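Local coordinates for SusD homolog (Bacteroides thetaiotaomicron VPI-5482, PDB 3IHV), which probably binds glycans at the cell surface as an outer-membrane member of the SusD family, at residues Y507-P519 / D524-W535. Residues are numbered along the deposited sequence; the frame is centred on the assembly and turned at random.
Sequences YTEEGKHELFPIP and DLCIQFNQNPKW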
loop_
_atom_site.group_PDB
_atom_site.type_symbol
_atom_site.label_atom_id
_atom_site.label_comp_id
_atom_site.label_asym_id
_atom_site.label_seq_id
_atom_site.Cartn_x
_atom_site.Cartn_y
_atom_site.Cartn_z
ATOM N N TYR A 507 -18.958 4.401 13.845
ATOM C CA TYR A 507 -18.254 3.487 14.761
ATOM C C TYR A 507 -16.820 3.841 15.122
ATOM O O TYR A 507 -16.299 3.338 16.121
ATOM C CB TYR A 507 -18.238 2.114 14.088
ATOM C CG TYR A 507 -19.610 1.614 13.697
ATOM C CD1 TYR A 507 -20.468 1.089 14.657
ATOM C CD2 TYR A 507 -20.046 1.661 12.379
ATOM C CE1 TYR A 507 -21.692 0.642 14.324
ATOM C CE2 TYR A 507 -21.289 1.168 12.024
ATOM C CZ TYR A 507 -22.095 0.655 13.006
ATOM O OH TYR A 507 -23.353 0.188 12.734
ATOM N N THR A 508 -16.157 4.671 14.300
ATOM C CA THR A 508 -14.745 5.031 14.522
ATOM C C THR A 508 -14.603 5.748 15.845
ATOM O O THR A 508 -15.315 6.727 16.123
ATOM C CB THR A 508 -14.183 5.895 13.390
ATOM O OG1 THR A 508 -14.279 5.146 12.167
ATOM C CG2 THR A 508 -12.726 6.263 13.632
ATOM N N GLU A 509 -13.711 5.234 16.679
ATOM C CA GLU A 509 -13.553 5.723 18.047
ATOM C C GLU A 509 -12.160 6.248 18.273
ATOM O O GLU A 509 -11.165 5.596 17.987
ATOM C CB GLU A 509 -13.893 4.587 19.014
ATOM C CG GLU A 509 -13.850 4.939 20.506
ATOM C CD GLU A 509 -14.323 3.790 21.418
ATOM O OE1 GLU A 509 -15.006 2.839 20.940
ATOM O OE2 GLU A 509 -14.019 3.868 22.632
ATOM N N GLU A 510 -12.077 7.442 18.835
ATOM C CA GLU A 510 -10.793 8.061 19.057
ATOM C C GLU A 510 -10.051 7.287 20.120
ATOM O O GLU A 510 -10.611 6.948 21.135
ATOM C CB GLU A 510 -10.975 9.502 19.529
ATOM C CG GLU A 510 -9.681 10.269 19.532
ATOM C CD GLU A 510 -9.888 11.730 19.836
ATOM O OE1 GLU A 510 -10.897 12.108 20.487
ATOM O OE2 GLU A 510 -9.030 12.510 19.394
ATOM N N GLY A 511 -8.777 7.002 19.886
ATOM C CA GLY A 511 -8.001 6.244 20.867
ATOM C C GLY A 511 -8.168 4.734 20.738
ATOM O O GLY A 511 -7.577 3.988 21.521
ATOM N N LYS A 512 -8.947 4.289 19.758
ATOM C CA LYS A 512 -9.124 2.871 19.509
ATOM C C LYS A 512 -8.645 2.516 18.112
ATOM O O LYS A 512 -7.679 1.745 17.933
ATOM C CB LYS A 512 -10.613 2.487 19.680
ATOM C CG LYS A 512 -10.915 1.010 19.409
ATOM C CD LYS A 512 -12.349 0.675 19.641
ATOM C CE LYS A 512 -12.622 -0.786 19.309
ATOM N NZ LYS A 512 -14.036 -1.123 19.602
ATOM N N HIS A 513 -9.285 3.131 17.108
ATOM C CA HIS A 513 -9.126 2.695 15.716
ATOM C C HIS A 513 -7.844 3.144 15.008
ATOM O O HIS A 513 -7.671 2.847 13.845
ATOM C CB HIS A 513 -10.408 2.963 14.889
ATOM C CG HIS A 513 -11.559 2.091 15.301
ATOM N ND1 HIS A 513 -12.652 2.561 16.009
ATOM C CD2 HIS A 513 -11.754 0.754 15.163
ATOM C CE1 HIS A 513 -13.467 1.557 16.277
ATOM N NE2 HIS A 513 -12.942 0.445 15.785
ATOM N N GLU A 514 -6.947 3.778 15.732
ATOM C CA GLU A 514 -5.609 4.078 15.223
ATOM C C GLU A 514 -4.737 2.799 15.216
ATOM O O GLU A 514 -3.642 2.812 14.654
ATOM C CB GLU A 514 -4.901 5.145 16.023
ATOM C CG GLU A 514 -5.668 6.452 16.154
ATOM C CD GLU A 514 -6.679 6.446 17.266
ATOM O OE1 GLU A 514 -6.662 5.485 18.062
ATOM O OE2 GLU A 514 -7.488 7.406 17.337
ATOM N N LEU A 515 -5.189 1.741 15.885
ATOM C CA LEU A 515 -4.572 0.407 15.793
ATOM C C LEU A 515 -5.614 -0.649 15.573
ATOM O O LEU A 515 -6.791 -0.462 15.928
ATOM C CB LEU A 515 -3.890 0.045 17.096
ATOM C CG LEU A 515 -2.652 0.875 17.464
ATOM C CD1 LEU A 515 -2.235 0.556 18.910
ATOM C CD2 LEU A 515 -1.472 0.647 16.470
ATOM N N PHE A 516 -5.183 -1.753 14.995
ATOM C CA PHE A 516 -5.991 -2.971 14.994
ATOM C C PHE A 516 -5.764 -3.658 16.335
ATOM O O PHE A 516 -4.741 -3.409 17.008
ATOM C CB PHE A 516 -5.628 -3.891 13.828
ATOM C CG PHE A 516 -6.439 -3.607 12.541
ATOM C CD1 PHE A 516 -6.885 -2.321 12.241
ATOM C CD2 PHE A 516 -6.674 -4.601 11.622
ATOM C CE1 PHE A 516 -7.602 -2.057 11.055
ATOM C CE2 PHE A 516 -7.353 -4.349 10.431
ATOM C CZ PHE A 516 -7.845 -3.083 10.166
ATOM N N PRO A 517 -6.716 -4.477 16.768
ATOM C CA PRO A 517 -6.507 -5.192 18.005
ATOM C C PRO A 517 -5.481 -6.301 17.819
ATOM O O PRO A 517 -5.300 -6.802 16.708
ATOM C CB PRO A 517 -7.871 -5.851 18.262
ATOM C CG PRO A 517 -8.435 -6.099 16.836
ATOM C CD PRO A 517 -7.946 -4.892 16.072
ATOM N N ILE A 518 -4.868 -6.720 18.914
ATOM C CA ILE A 518 -4.042 -7.912 18.896
ATOM C C ILE A 518 -5.111 -9.008 18.736
ATOM O O ILE A 518 -6.115 -8.956 19.417
ATOM C CB ILE A 518 -3.313 -8.107 20.222
ATOM C CG1 ILE A 518 -2.447 -6.874 20.545
ATOM C CG2 ILE A 518 -2.505 -9.402 20.182
ATOM C CD1 ILE A 518 -1.445 -6.442 19.485
ATOM N N PRO A 519 -4.939 -9.950 17.797
ATOM C CA PRO A 519 -6.015 -10.940 17.617
ATOM C C PRO A 519 -6.382 -11.677 18.899
ATOM O O PRO A 519 -5.513 -12.063 19.695
ATOM C CB PRO A 519 -5.462 -11.895 16.557
ATOM C CG PRO A 519 -4.423 -11.110 15.825
ATOM C CD PRO A 519 -3.834 -10.157 16.845
ATOM N N ASP A 524 -5.487 -14.952 23.835
ATOM C CA ASP A 524 -5.860 -16.141 24.575
ATOM C C ASP A 524 -4.721 -17.149 24.779
ATOM O O ASP A 524 -4.765 -17.923 25.727
ATOM C CB ASP A 524 -7.037 -16.859 23.893
ATOM C CG ASP A 524 -8.351 -16.069 23.985
ATOM O OD1 ASP A 524 -8.457 -15.118 24.768
ATOM O OD2 ASP A 524 -9.290 -16.413 23.269
ATOM N N LEU A 525 -3.758 -17.173 23.872
ATOM C CA LEU A 525 -2.637 -18.104 23.959
ATOM C C LEU A 525 -1.386 -17.537 24.634
ATOM O O LEU A 525 -0.553 -18.311 25.055
ATOM C CB LEU A 525 -2.242 -18.571 22.566
ATOM C CG LEU A 525 -3.228 -19.496 21.852
ATOM C CD1 LEU A 525 -2.840 -19.587 20.383
ATOM C CD2 LEU A 525 -3.251 -20.843 22.519
ATOM N N CYS A 526 -1.278 -16.215 24.752
ATOM C CA CYS A 526 -0.059 -15.561 25.243
ATOM C C CYS A 526 -0.418 -14.754 26.499
ATOM O O CYS A 526 -0.849 -13.599 26.413
ATOM C CB CYS A 526 0.482 -14.667 24.146
ATOM S SG CYS A 526 0.894 -15.562 22.612
ATOM N N ILE A 527 -0.264 -15.391 27.641
ATOM C CA ILE A 527 -0.674 -14.845 28.917
ATOM C C ILE A 527 -0.001 -13.512 29.287
ATOM O O ILE A 527 -0.554 -12.785 30.104
ATOM C CB ILE A 527 -0.484 -15.894 30.035
ATOM C CG1 ILE A 527 -1.340 -15.581 31.269
ATOM C CG2 ILE A 527 1.019 -16.040 30.367
ATOM C CD1 ILE A 527 -1.434 -16.771 32.270
ATOM N N GLN A 528 1.151 -13.179 28.706
ATOM C CA GLN A 528 1.808 -11.897 29.038
ATOM C C GLN A 528 1.345 -10.746 28.140
ATOM O O GLN A 528 1.742 -9.611 28.364
ATOM C CB GLN A 528 3.329 -12.005 28.923
ATOM C CG GLN A 528 3.920 -13.074 29.853
ATOM C CD GLN A 528 5.416 -12.926 29.982
ATOM O OE1 GLN A 528 5.894 -11.939 30.540
ATOM N NE2 GLN A 528 6.169 -13.912 29.483
ATOM N N PHE A 529 0.535 -11.018 27.118
ATOM C CA PHE A 529 0.114 -9.941 26.209
ATOM C C PHE A 529 -0.885 -9.014 26.854
ATOM O O PHE A 529 -1.684 -9.442 27.688
ATOM C CB PHE A 529 -0.595 -10.522 24.980
ATOM C CG PHE A 529 0.307 -11.023 23.894
ATOM C CD1 PHE A 529 1.681 -11.204 24.089
ATOM C CD2 PHE A 529 -0.250 -11.370 22.652
ATOM C CE1 PHE A 529 2.464 -11.689 23.091
ATOM C CE2 PHE A 529 0.559 -11.853 21.632
ATOM C CZ PHE A 529 1.917 -12.021 21.871
ATOM N N ASN A 530 -0.823 -7.753 26.418
ATOM C CA ASN A 530 -1.796 -6.723 26.730
ATOM C C ASN A 530 -2.465 -6.353 25.406
ATOM O O ASN A 530 -1.805 -6.208 24.365
ATOM C CB ASN A 530 -1.128 -5.481 27.313
ATOM C CG ASN A 530 -0.685 -5.671 28.756
ATOM O OD1 ASN A 530 -1.352 -6.359 29.555
ATOM N ND2 ASN A 530 0.404 -4.993 29.127
ATOM N N GLN A 531 -3.788 -6.228 25.451
ATOM C CA GLN A 531 -4.571 -5.788 24.324
ATOM C C GLN A 531 -4.349 -4.271 24.124
ATOM O O GLN A 531 -4.032 -3.558 25.061
ATOM C CB GLN A 531 -6.057 -6.112 24.549
ATOM C CG GLN A 531 -6.978 -5.710 23.393
ATOM C CD GLN A 531 -6.550 -6.290 22.069
ATOM O OE1 GLN A 531 -5.799 -5.642 21.320
ATOM N NE2 GLN A 531 -6.952 -7.519 21.795
ATOM N N ASN A 532 -4.501 -3.822 22.893
ATOM C CA ASN A 532 -4.324 -2.419 22.543
ATOM C C ASN A 532 -5.377 -1.509 23.177
ATOM O O ASN A 532 -6.454 -1.958 23.524
ATOM C CB ASN A 532 -4.291 -2.273 21.014
ATOM C CG ASN A 532 -3.004 -2.781 20.422
ATOM O OD1 ASN A 532 -1.952 -2.718 21.075
ATOM N ND2 ASN A 532 -3.069 -3.296 19.204
ATOM N N PRO A 533 -5.065 -0.217 23.302
ATOM C CA PRO A 533 -5.997 0.725 23.953
ATOM C C PRO A 533 -7.402 0.682 23.375
ATOM O O PRO A 533 -7.582 0.638 22.151
ATOM C CB PRO A 533 -5.318 2.094 23.728
ATOM C CG PRO A 533 -3.842 1.745 23.670
ATOM C CD PRO A 533 -3.814 0.444 22.890
ATOM N N LYS A 534 -8.363 0.587 24.289
ATOM C CA LYS A 534 -9.809 0.570 23.981
ATOM C C LYS A 534 -10.325 -0.649 23.227
ATOM O O LYS A 534 -11.513 -0.705 22.863
ATOM C CB LYS A 534 -10.271 1.882 23.312
ATOM C CG LYS A 534 -10.316 3.049 24.291
ATOM C CD LYS A 534 -10.785 4.322 23.614
ATOM C CE LYS A 534 -10.942 5.470 24.592
ATOM N NZ LYS A 534 -9.657 5.913 25.186
ATOM N N TRP A 535 -9.468 -1.638 23.023
ATOM C CA TRP A 535 -9.896 -2.887 22.354
ATOM C C TRP A 535 -10.183 -3.948 23.411
ATOM O O TRP A 535 -9.716 -3.828 24.544
ATOM C CB TRP A 535 -8.847 -3.425 21.375
ATOM C CG TRP A 535 -8.803 -2.687 20.065
ATOM C CD1 TRP A 535 -7.950 -1.706 19.706
ATOM C CD2 TRP A 535 -9.675 -2.902 18.945
ATOM N NE1 TRP A 535 -8.233 -1.274 18.414
ATOM C CE2 TRP A 535 -9.290 -1.998 17.929
ATOM C CE3 TRP A 535 -10.762 -3.762 18.712
ATOM C CZ2 TRP A 535 -9.956 -1.923 16.699
ATOM C CZ3 TRP A 535 -11.409 -3.691 17.471
ATOM C CH2 TRP A 535 -11.001 -2.795 16.495
ATOM O OXT TRP A 535 -10.867 -4.930 23.110
HETATM O O HOH W 1 -13.782 0.724 23.648
HETATM O O HOH W 2 -5.869 1.212 19.962
HETATM O O HOH W 3 -13.704 -2.029 22.207
#
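Glu509 meets the C-terminal tail through OE2, which lies 3.4 Å from Lys534 CD. NZ of that lysine stays farther off, and a water weakly bonded to OE2 also reaches Lys534 O. Lys512 lies over one face of the Trp535 indole. Its CG is anti to the backbone N (chi1 179°) and the chain runs extended across the ring. CE makes a CH-pi and NZ a cation-pi contact. A second water joins NZ to Lys534 O. His513 brings CD2 to within 3.6 Å of Trp535 CZ2, the rings nearly perpendicular. The type I turn from Lys512 to Leu515 offers two carbonyls to the indole N-H. Trp535 NE1 bonds to Lys512 O at 3.1 Å and to Leu515 O at 3.0 Å. Both bonds are bent, as expected for one shared hydrogen. Phe516 O accepts a bond from Asn532 ND2 at 2.8 Å. Pro517 covers the opposite face of the indole, with CD over the six-membered ring. The Gln531 side chain bends at chi2 (55°), bringing its amide alongside the Ile518 backbone. Gln531 OE1 takes the Ile518 N-H at 2.8 Å, and NE2 gives a nearly straight bond to Ile518 O at 2.9 Å. Ile518 CG2 touches Phe529. The C-terminal tail of this SusD-family chain starts in helix 520-525 and doubles back on the loop before it, its last residue, Trp535, held between Lys512 and Pro517. Met523 of that helix touches Ile518, Phe529 and Gln531. Helix 75-101 packs on Phe516 and Ile518 through Val77 and Trp81, and helix 479-493 borders Thr508 and Glu510.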